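Local coordinates for lipopolysaccharide heptosyltransferase 2 (Escherichia coli, PDB 1PSW), which transfers the second heptose from ADP-L-glycero-beta-D-manno-heptose to heptosyl-Kdo2-lipid A, a step in building the core oligosaccharide of lipopolysaccharide, at residues His104-Arg109 / Ile136-Asp141; Gly165-Thr170 / Ala255-Ala260; Pro289-Phe294 / Val304-Thr309. All blocks are in the same frame, centred on the assembly; numbering follows the deposited sequence.

Interaction 1 (His104-Arg109 / Ile136-Asp141); sequences HRTGWR and IALAYD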
loop_
_atom_site.group_PDB
_atom_site.type_symbol
_atom_site.label_atom_id
_atom_site.label_comp_id
_atom_site.label_asym_id
_atom_site.label_seq_id
_atom_site.Cartn_x
_atom_site.Cartn_y
_atom_site.Cartn_z
ATOM N N HIS A 104 19.075 13.981 15.675
ATOM C CA HIS A 104 18.515 14.460 14.413
ATOM C C HIS A 104 17.140 13.866 14.141
ATOM O O HIS A 104 17.003 12.672 13.896
ATOM C CB HIS A 104 19.469 14.110 13.270
ATOM C CG HIS A 104 20.861 14.620 13.474
ATOM N ND1 HIS A 104 21.632 14.267 14.561
ATOM C CD2 HIS A 104 21.618 15.467 12.736
ATOM C CE1 HIS A 104 22.803 14.873 14.483
ATOM N NE2 HIS A 104 22.821 15.607 13.385
ATOM N N ARG A 105 16.127 14.721 14.178
ATOM C CA ARG A 105 14.753 14.305 13.949
ATOM C C ARG A 105 14.159 15.072 12.767
ATOM O O ARG A 105 13.915 16.275 12.858
ATOM C CB ARG A 105 13.941 14.545 15.220
ATOM C CG ARG A 105 14.597 13.946 16.465
ATOM C CD ARG A 105 13.751 14.149 17.715
ATOM N NE ARG A 105 13.623 15.560 18.086
ATOM C CZ ARG A 105 14.636 16.336 18.460
ATOM N NH1 ARG A 105 15.868 15.847 18.517
ATOM N NH2 ARG A 105 14.419 17.604 18.781
ATOM N N THR A 106 13.923 14.357 11.666
ATOM C CA THR A 106 13.406 14.947 10.427
ATOM C C THR A 106 11.960 14.598 10.079
ATOM O O THR A 106 11.468 13.523 10.419
ATOM C CB THR A 106 14.274 14.521 9.228
ATOM O OG1 THR A 106 15.656 14.754 9.529
ATOM C CG2 THR A 106 13.884 15.308 7.981
ATOM N N GLY A 107 11.295 15.512 9.376
ATOM C CA GLY A 107 9.921 15.292 8.964
ATOM C C GLY A 107 9.268 16.560 8.455
ATOM O O GLY A 107 9.744 17.660 8.736
ATOM N N TRP A 108 8.190 16.422 7.687
ATOM C CA TRP A 108 7.501 17.608 7.190
ATOM C C TRP A 108 6.826 18.268 8.385
ATOM O O TRP A 108 6.495 17.603 9.364
ATOM C CB TRP A 108 6.467 17.238 6.123
ATOM C CG TRP A 108 7.096 16.658 4.894
ATOM C CD1 TRP A 108 7.229 15.333 4.582
ATOM C CD2 TRP A 108 7.729 17.387 3.832
ATOM N NE1 TRP A 108 7.905 15.193 3.391
ATOM C CE2 TRP A 108 8.223 16.437 2.911
ATOM C CE3 TRP A 108 7.925 18.753 3.569
ATOM C CZ2 TRP A 108 8.904 16.804 1.750
ATOM C CZ3 TRP A 108 8.603 19.119 2.407
ATOM C CH2 TRP A 108 9.083 18.145 1.514
ATOM N N ARG A 109 6.635 19.577 8.308
ATOM C CA ARG A 109 6.028 20.323 9.403
ATOM C C ARG A 109 4.755 19.696 9.967
ATOM O O ARG A 109 4.597 19.609 11.182
ATOM C CB ARG A 109 5.756 21.762 8.962
ATOM C CG ARG A 109 5.334 22.689 10.088
ATOM C CD ARG A 109 5.379 24.139 9.636
ATOM N NE ARG A 109 4.453 24.412 8.541
ATOM C CZ ARG A 109 4.376 25.580 7.909
ATOM N NH1 ARG A 109 5.174 26.575 8.267
ATOM N NH2 ARG A 109 3.504 25.751 6.925
ATOM N N ILE A 136 10.636 10.461 -0.249
ATOM C CA ILE A 136 12.000 10.382 -0.744
ATOM C C ILE A 136 12.808 11.636 -0.407
ATOM O O ILE A 136 13.963 11.541 -0.016
ATOM C CB ILE A 136 12.015 10.149 -2.276
ATOM C CG1 ILE A 136 11.546 8.723 -2.588
ATOM C CG2 ILE A 136 13.401 10.417 -2.836
ATOM C CD1 ILE A 136 11.369 8.425 -4.079
ATOM N N ALA A 137 12.197 12.806 -0.559
ATOM C CA ALA A 137 12.872 14.073 -0.280
ATOM C C ALA A 137 13.465 14.165 1.129
ATOM O O ALA A 137 14.464 14.864 1.343
ATOM C CB ALA A 137 11.914 15.233 -0.503
ATOM N N LEU A 138 12.863 13.469 2.089
ATOM C CA LEU A 138 13.351 13.523 3.467
ATOM C C LEU A 138 14.736 12.917 3.671
ATOM O O LEU A 138 15.408 13.218 4.656
ATOM C CB LEU A 138 12.360 12.842 4.411
ATOM C CG LEU A 138 10.955 13.448 4.473
ATOM C CD1 LEU A 138 10.127 12.663 5.480
ATOM C CD2 LEU A 138 11.022 14.923 4.869
ATOM N N ALA A 139 15.161 12.069 2.742
ATOM C CA ALA A 139 16.466 11.429 2.837
ATOM C C ALA A 139 17.584 12.383 2.428
ATOM O O ALA A 139 18.763 12.055 2.555
ATOM C CB ALA A 139 16.501 10.181 1.958
ATOM N N TYR A 140 17.216 13.558 1.930
ATOM C CA TYR A 140 18.204 14.540 1.506
ATOM C C TYR A 140 18.261 15.733 2.449
ATOM O O TYR A 140 17.309 16.004 3.188
ATOM C CB TYR A 140 17.894 15.000 0.078
ATOM C CG TYR A 140 18.013 13.877 -0.927
ATOM C CD1 TYR A 140 19.258 13.465 -1.396
ATOM C CD2 TYR A 140 16.883 13.185 -1.365
ATOM C CE1 TYR A 140 19.375 12.387 -2.277
ATOM C CE2 TYR A 140 16.989 12.110 -2.242
ATOM C CZ TYR A 140 18.235 11.717 -2.695
ATOM O OH TYR A 140 18.324 10.664 -3.576
ATOM N N ASP A 141 19.384 16.446 2.427
ATOM C CA ASP A 141 19.559 17.612 3.289
ATOM C C ASP A 141 18.526 18.686 2.974
ATOM O O ASP A 141 18.150 18.881 1.820
ATOM C CB ASP A 141 20.971 18.180 3.135
ATOM C CG ASP A 141 22.045 17.187 3.539
ATOM O OD1 ASP A 141 21.970 16.652 4.666
ATOM O OD2 ASP A 141 22.966 16.942 2.730
#

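Interaction 2 (Gly165-Thr170 / Ala255-Ala260); sequences GEKSYT and AVILIA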
loop_
_atom_site.group_PDB
_atom_site.type_symbol
_atom_site.label_atom_id
_atom_site.label_comp_id
_atom_site.label_asym_id
_atom_site.label_seq_id
_atom_site.Cartn_x
_atom_site.Cartn_y
_atom_site.Cartn_z
ATOM N N GLY A 165 8.043 -20.762 -4.136
ATOM C CA GLY A 165 7.787 -21.613 -2.989
ATOM C C GLY A 165 6.793 -20.978 -2.037
ATOM O O GLY A 165 5.901 -21.653 -1.504
ATOM N N GLU A 166 6.945 -19.674 -1.816
ATOM C CA GLU A 166 6.038 -18.946 -0.934
ATOM C C GLU A 166 4.630 -18.968 -1.523
ATOM O O GLU A 166 3.665 -19.277 -0.831
ATOM C CB GLU A 166 6.505 -17.493 -0.750
ATOM C CG GLU A 166 7.840 -17.349 -0.022
ATOM C CD GLU A 166 8.230 -15.896 0.226
ATOM O OE1 GLU A 166 8.322 -15.123 -0.748
ATOM O OE2 GLU A 166 8.452 -15.526 1.397
ATOM N N LYS A 167 4.518 -18.641 -2.806
ATOM C CA LYS A 167 3.219 -18.633 -3.461
ATOM C C LYS A 167 2.555 -20.000 -3.378
ATOM O O LYS A 167 1.367 -20.116 -3.082
ATOM C CB LYS A 167 3.355 -18.245 -4.936
ATOM C CG LYS A 167 3.808 -16.817 -5.203
ATOM C CD LYS A 167 3.990 -16.606 -6.710
ATOM C CE LYS A 167 4.855 -15.398 -7.025
ATOM N NZ LYS A 167 5.168 -15.312 -8.478
ATOM N N SER A 168 3.338 -21.039 -3.643
ATOM C CA SER A 168 2.837 -22.413 -3.620
ATOM C C SER A 168 2.231 -22.812 -2.268
ATOM O O SER A 168 1.077 -23.251 -2.200
ATOM C CB SER A 168 3.964 -23.375 -3.998
ATOM O OG SER A 168 3.458 -24.668 -4.229
ATOM N N TYR A 169 3.005 -22.663 -1.197
ATOM C CA TYR A 169 2.514 -23.015 0.125
ATOM C C TYR A 169 1.320 -22.178 0.569
ATOM O O TYR A 169 0.331 -22.702 1.075
ATOM C CB TYR A 169 3.604 -22.866 1.192
ATOM C CG TYR A 169 3.024 -22.973 2.588
ATOM C CD1 TYR A 169 2.415 -24.159 3.011
ATOM C CD2 TYR A 169 2.957 -21.862 3.432
ATOM C CE1 TYR A 169 1.744 -24.229 4.224
ATOM C CE2 TYR A 169 2.288 -21.926 4.655
ATOM C CZ TYR A 169 1.679 -23.114 5.039
ATOM O OH TYR A 169 0.982 -23.201 6.225
ATOM N N THR A 170 1.426 -20.868 0.397
ATOM C CA THR A 170 0.369 -19.961 0.817
ATOM C C THR A 170 -0.947 -20.243 0.090
ATOM O O THR A 170 -2.012 -20.125 0.688
ATOM C CB THR A 170 0.835 -18.493 0.654
ATOM O OG1 THR A 170 2.050 -18.301 1.393
ATOM C CG2 THR A 170 -0.199 -17.540 1.207
ATOM N N ALA A 255 -1.211 -11.727 2.362
ATOM C CA ALA A 255 -1.896 -11.009 1.295
ATOM C C ALA A 255 -0.909 -10.667 0.181
ATOM O O ALA A 255 -1.224 -10.806 -1.001
ATOM C CB ALA A 255 -2.539 -9.731 1.842
ATOM N N VAL A 256 0.283 -10.211 0.563
ATOM C CA VAL A 256 1.320 -9.858 -0.406
ATOM C C VAL A 256 1.650 -11.060 -1.288
ATOM O O VAL A 256 1.729 -10.951 -2.507
ATOM C CB VAL A 256 2.613 -9.418 0.298
ATOM C CG1 VAL A 256 3.753 -9.385 -0.699
ATOM C CG2 VAL A 256 2.413 -8.029 0.925
ATOM N N ILE A 257 1.849 -12.209 -0.652
ATOM C CA ILE A 257 2.174 -13.441 -1.358
ATOM C C ILE A 257 1.060 -13.848 -2.331
ATOM O O ILE A 257 1.318 -14.105 -3.498
ATOM C CB ILE A 257 2.435 -14.599 -0.350
ATOM C CG1 ILE A 257 3.693 -14.293 0.479
ATOM C CG2 ILE A 257 2.588 -15.917 -1.104
ATOM C CD1 ILE A 257 3.834 -15.132 1.742
ATOM N N LEU A 258 -0.178 -13.870 -1.847
ATOM C CA LEU A 258 -1.316 -14.259 -2.695
ATOM C C LEU A 258 -1.551 -13.308 -3.873
ATOM O O LEU A 258 -1.898 -13.741 -4.972
ATOM C CB LEU A 258 -2.588 -14.383 -1.852
ATOM C CG LEU A 258 -2.572 -15.566 -0.873
ATOM C CD1 LEU A 258 -3.786 -15.524 0.048
ATOM C CD2 LEU A 258 -2.539 -16.882 -1.649
ATOM N N ILE A 259 -1.393 -12.014 -3.628
ATOM C CA ILE A 259 -1.543 -11.036 -4.688
ATOM C C ILE A 259 -0.476 -11.319 -5.758
ATOM O O ILE A 259 -0.756 -11.288 -6.959
ATOM C CB ILE A 259 -1.401 -9.593 -4.124
ATOM C CG1 ILE A 259 -2.676 -9.239 -3.349
ATOM C CG2 ILE A 259 -1.162 -8.581 -5.267
ATOM C CD1 ILE A 259 -2.605 -7.937 -2.569
ATOM N N ALA A 260 0.739 -11.627 -5.319
ATOM C CA ALA A 260 1.825 -11.928 -6.245
ATOM C C ALA A 260 1.477 -13.152 -7.101
ATOM O O ALA A 260 1.898 -13.247 -8.248
ATOM C CB ALA A 260 3.113 -12.190 -5.456
HETATM O O HOH W 1 2.821 -15.634 -9.898
HETATM O O HOH W 2 4.460 -12.482 -9.238
#

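Interaction 3 (Pro289-Phe294 / Val304-Thr309); sequences PSSPDF and VIRLIT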
loop_
_atom_site.group_PDB
_atom_site.type_symbol
_atom_site.label_atom_id
_atom_site.label_comp_id
_atom_site.label_asym_id
_atom_site.label_seq_id
_atom_site.Cartn_x
_atom_site.Cartn_y
_atom_site.Cartn_z
ATOM N N PRO A 289 -14.761 9.525 -7.624
ATOM C CA PRO A 289 -14.623 10.900 -7.139
ATOM C C PRO A 289 -13.178 11.347 -6.894
ATOM O O PRO A 289 -12.881 12.538 -6.960
ATOM C CB PRO A 289 -15.464 10.894 -5.869
ATOM C CG PRO A 289 -15.249 9.508 -5.348
ATOM C CD PRO A 289 -15.397 8.672 -6.605
ATOM N N SER A 290 -12.283 10.401 -6.618
ATOM C CA SER A 290 -10.876 10.726 -6.373
ATOM C C SER A 290 -10.041 10.562 -7.643
ATOM O O SER A 290 -10.476 9.931 -8.602
ATOM C CB SER A 290 -10.312 9.816 -5.277
ATOM O OG SER A 290 -10.213 8.467 -5.718
ATOM N N SER A 291 -8.838 11.128 -7.646
ATOM C CA SER A 291 -7.957 11.020 -8.802
ATOM C C SER A 291 -6.632 10.414 -8.364
ATOM O O SER A 291 -6.317 10.389 -7.176
ATOM C CB SER A 291 -7.689 12.400 -9.404
ATOM O OG SER A 291 -6.790 13.130 -8.590
ATOM N N PRO A 292 -5.837 9.909 -9.319
ATOM C CA PRO A 292 -4.539 9.311 -8.997
ATOM C C PRO A 292 -3.408 10.341 -8.986
ATOM O O PRO A 292 -2.241 9.969 -9.025
ATOM C CB PRO A 292 -4.369 8.276 -10.099
ATOM C CG PRO A 292 -4.984 8.966 -11.271
ATOM C CD PRO A 292 -6.262 9.531 -10.681
ATOM N N ASP A 293 -3.767 11.625 -8.923
ATOM C CA ASP A 293 -2.797 12.718 -8.927
ATOM C C ASP A 293 -1.773 12.712 -7.791
ATOM O O ASP A 293 -0.633 13.132 -7.987
ATOM C CB ASP A 293 -3.509 14.079 -8.885
ATOM C CG ASP A 293 -4.323 14.375 -10.139
ATOM O OD1 ASP A 293 -4.324 13.559 -11.088
ATOM O OD2 ASP A 293 -4.964 15.450 -10.166
ATOM N N PHE A 294 -2.176 12.256 -6.611
ATOM C CA PHE A 294 -1.300 12.262 -5.436
ATOM C C PHE A 294 -0.624 10.930 -5.139
ATOM O O PHE A 294 0.574 10.879 -4.872
ATOM C CB PHE A 294 -2.111 12.724 -4.210
ATOM C CG PHE A 294 -1.298 12.884 -2.947
ATOM C CD1 PHE A 294 -0.080 13.555 -2.966
ATOM C CD2 PHE A 294 -1.764 12.387 -1.735
ATOM C CE1 PHE A 294 0.664 13.733 -1.799
ATOM C CE2 PHE A 294 -1.028 12.560 -0.556
ATOM C CZ PHE A 294 0.189 13.234 -0.593
ATOM N N VAL A 304 -5.273 2.798 -15.302
ATOM C CA VAL A 304 -6.268 3.499 -14.510
ATOM C C VAL A 304 -7.483 3.821 -15.352
ATOM O O VAL A 304 -7.364 4.280 -16.489
ATOM C CB VAL A 304 -5.701 4.814 -13.937
ATOM C CG1 VAL A 304 -6.841 5.696 -13.441
ATOM C CG2 VAL A 304 -4.732 4.510 -12.781
ATOM N N ILE A 305 -8.658 3.559 -14.799
ATOM C CA ILE A 305 -9.901 3.861 -15.491
ATOM C C ILE A 305 -10.670 4.866 -14.651
ATOM O O ILE A 305 -10.929 4.637 -13.467
ATOM C CB ILE A 305 -10.766 2.606 -15.678
ATOM C CG1 ILE A 305 -9.982 1.557 -16.482
ATOM C CG2 ILE A 305 -12.065 2.967 -16.403
ATOM C CD1 ILE A 305 -10.736 0.264 -16.705
ATOM N N ARG A 306 -11.008 5.996 -15.262
ATOM C CA ARG A 306 -11.769 7.051 -14.597
ATOM C C ARG A 306 -12.554 7.768 -15.684
ATOM O O ARG A 306 -11.996 8.139 -16.718
ATOM C CB ARG A 306 -10.857 8.052 -13.879
ATOM C CG ARG A 306 -11.631 8.962 -12.928
ATOM C CD ARG A 306 -10.789 10.099 -12.370
ATOM N NE ARG A 306 -11.530 10.874 -11.373
ATOM C CZ ARG A 306 -11.205 12.105 -10.979
ATOM N NH1 ARG A 306 -10.149 12.719 -11.497
ATOM N NH2 ARG A 306 -11.937 12.725 -10.059
ATOM N N LEU A 307 -13.846 7.960 -15.458
ATOM C CA LEU A 307 -14.695 8.599 -16.454
ATOM C C LEU A 307 -14.866 10.101 -16.265
ATOM O O LEU A 307 -15.264 10.800 -17.191
ATOM C CB LEU A 307 -16.065 7.919 -16.461
ATOM C CG LEU A 307 -16.036 6.402 -16.700
ATOM C CD1 LEU A 307 -17.445 5.848 -16.612
ATOM C CD2 LEU A 307 -15.420 6.096 -18.058
ATOM N N ILE A 308 -14.573 10.598 -15.068
ATOM C CA ILE A 308 -14.716 12.025 -14.794
ATOM C C ILE A 308 -13.377 12.701 -14.507
ATOM O O ILE A 308 -12.338 12.041 -14.437
ATOM C CB ILE A 308 -15.668 12.267 -13.601
ATOM C CG1 ILE A 308 -15.116 11.591 -12.343
ATOM C CG2 ILE A 308 -17.048 11.719 -13.926
ATOM C CD1 ILE A 308 -15.872 11.940 -11.084
ATOM N N THR A 309 -13.416 14.019 -14.340
ATOM C CA THR A 309 -12.223 14.810 -14.064
ATOM C C THR A 309 -12.377 15.531 -12.727
ATOM O O THR A 309 -13.473 15.599 -12.170
ATOM C CB THR A 309 -11.990 15.856 -15.172
ATOM O OG1 THR A 309 -11.967 15.204 -16.448
ATOM C CG2 THR A 309 -10.671 16.574 -14.959
#

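Interaction 1 (His104-Arg109 / Ile136-Asp141)
W108 and L138 carry this contact, the branched end of the leucine lying over one face of the indole. The methyl CD2 of L138 sits 3.7 Å from the centroid of the five-membered ring of W108, 23° off the ring normal, in a CH-pi contact. It is displaced toward the nitrogen side of that ring, and its shortest approach is to NE1 of W108, at 3.5 Å. CD1 of L138, on the same side of the indole plane, sits beyond the rim, 4.0 Å from CD1 of W108, and the two side chains cross obliquely. Farther along the indole, CZ2 of W108 meets CB of A137 at 4.1 Å. On the side of L138 away from the indole, CG2 of T106 comes within 4.2 Å of CD2 of L138. No hydrogen bond joins the segments; the indole N-H is instead spent on the carbonyl of R134, and W128 packs edge-to-face with W108. OG1 of T106 likewise bonds to D119. Strand 104-108 of the N-terminal parallel sheet thus meets the A137-Y140 turn through dispersion and CH-pi contact alone, which implies that fit rather than directional bonding sets how indole and leucine lie.

Interaction 2 (Gly165-Thr170 / Ala255-Ala260)
I257 presses its methyl CG2 against helix 164-173, meeting OG1 of T170 at 3.5 Å and the carbonyl oxygen of E166 at the same distance. The side chains of T170 and I257 cross at about a right angle. T170 holds OG1 anti to its carbonyl carbon (chi1 -56°), which leaves CG2 anti to the backbone N and 3.7 Å from CG of L258. The extended chain of K167 brings CE to 4.0 Å from CB of A260. Two waters complete this end, each accepting from NZ of K167 and donating to the carbonyl oxygen of A260. The oxygens that meet I257 are bonded to each other: OG1 of T170 donates to O of E166 over 2.9 Å, which holds the threonine rotation, and that oxygen also takes the backbone N-H of T170. In the second shell, salt bridges to E164 and R47 hold the ends of K167 and E166, respectively. The short helical segments cross at -101°, their axes 8.9 Å apart at closest approach. Helix 164-173, preceding strand 182-186, thus lies across helix 252-260, which leads into strand 264-268 of the C-terminal parallel sheet and touches V275 of helix 271-278 through V256 and I259.

Interaction 3 (Pro289-Phe294 / Val304-Thr309)
The R306 guanidinium lies between two pieces of backbone. Over one face are O of S290, 3.0 Å above the plane, and CA of S291, both offset toward the rim. The opposite face is covered by the backbone just after R306, with C of I308 and CA of T309. NH1 of R306 comes to 3.2 Å from CB of S291, while NH2 is 3.2 Å from O of P289 in an oblique approach. The oxygen of S290 is close to NE of R306, at 3.1 Å, but the angle is too poor for a hydrogen bond. The clear bonds of the guanidinium go to carbonyls next to the two segments, NE to G288 and NH2 to G310. R306 runs extended from CG to NE, which carries the guanidinium out to the loop. An alanine at R306 would probably leave the carbonyls of G288 and G310 without these donors and open a gap between S290 and T309. Beyond the arginine, CG of P292 touches CG1 of V304 at 4.3 Å. Strands 283-287 and 302-306 are parallel neighbours in the C-terminal sheet; the loop connecting them thereby packs against edge strand 302-306 and the residues after it, and F294 reaches helix 131-137.

Overall arrangement
The three contacts follow one another along the chain, each closing before the next opens, and are spread over the two six-stranded parallel sheets of this GT-B enzyme. Interaction 1 belongs to the N-terminal sheet, through strand 104-108; interaction 3 to the C-terminal one, through edge strand 302-306. Interaction 2 joins helix 164-173 to helix 252-260 in the C-terminal half. The centres of interactions 1 and 2 lie about 34 Å apart, on opposite sides of the chain's centre. Interactions 1 and 3 approach to about 9 Å between nearest atoms, where F294 touches helix 131-137 across the two Rossmann-like halves, between which substrates of GT-B enzymes typically bind.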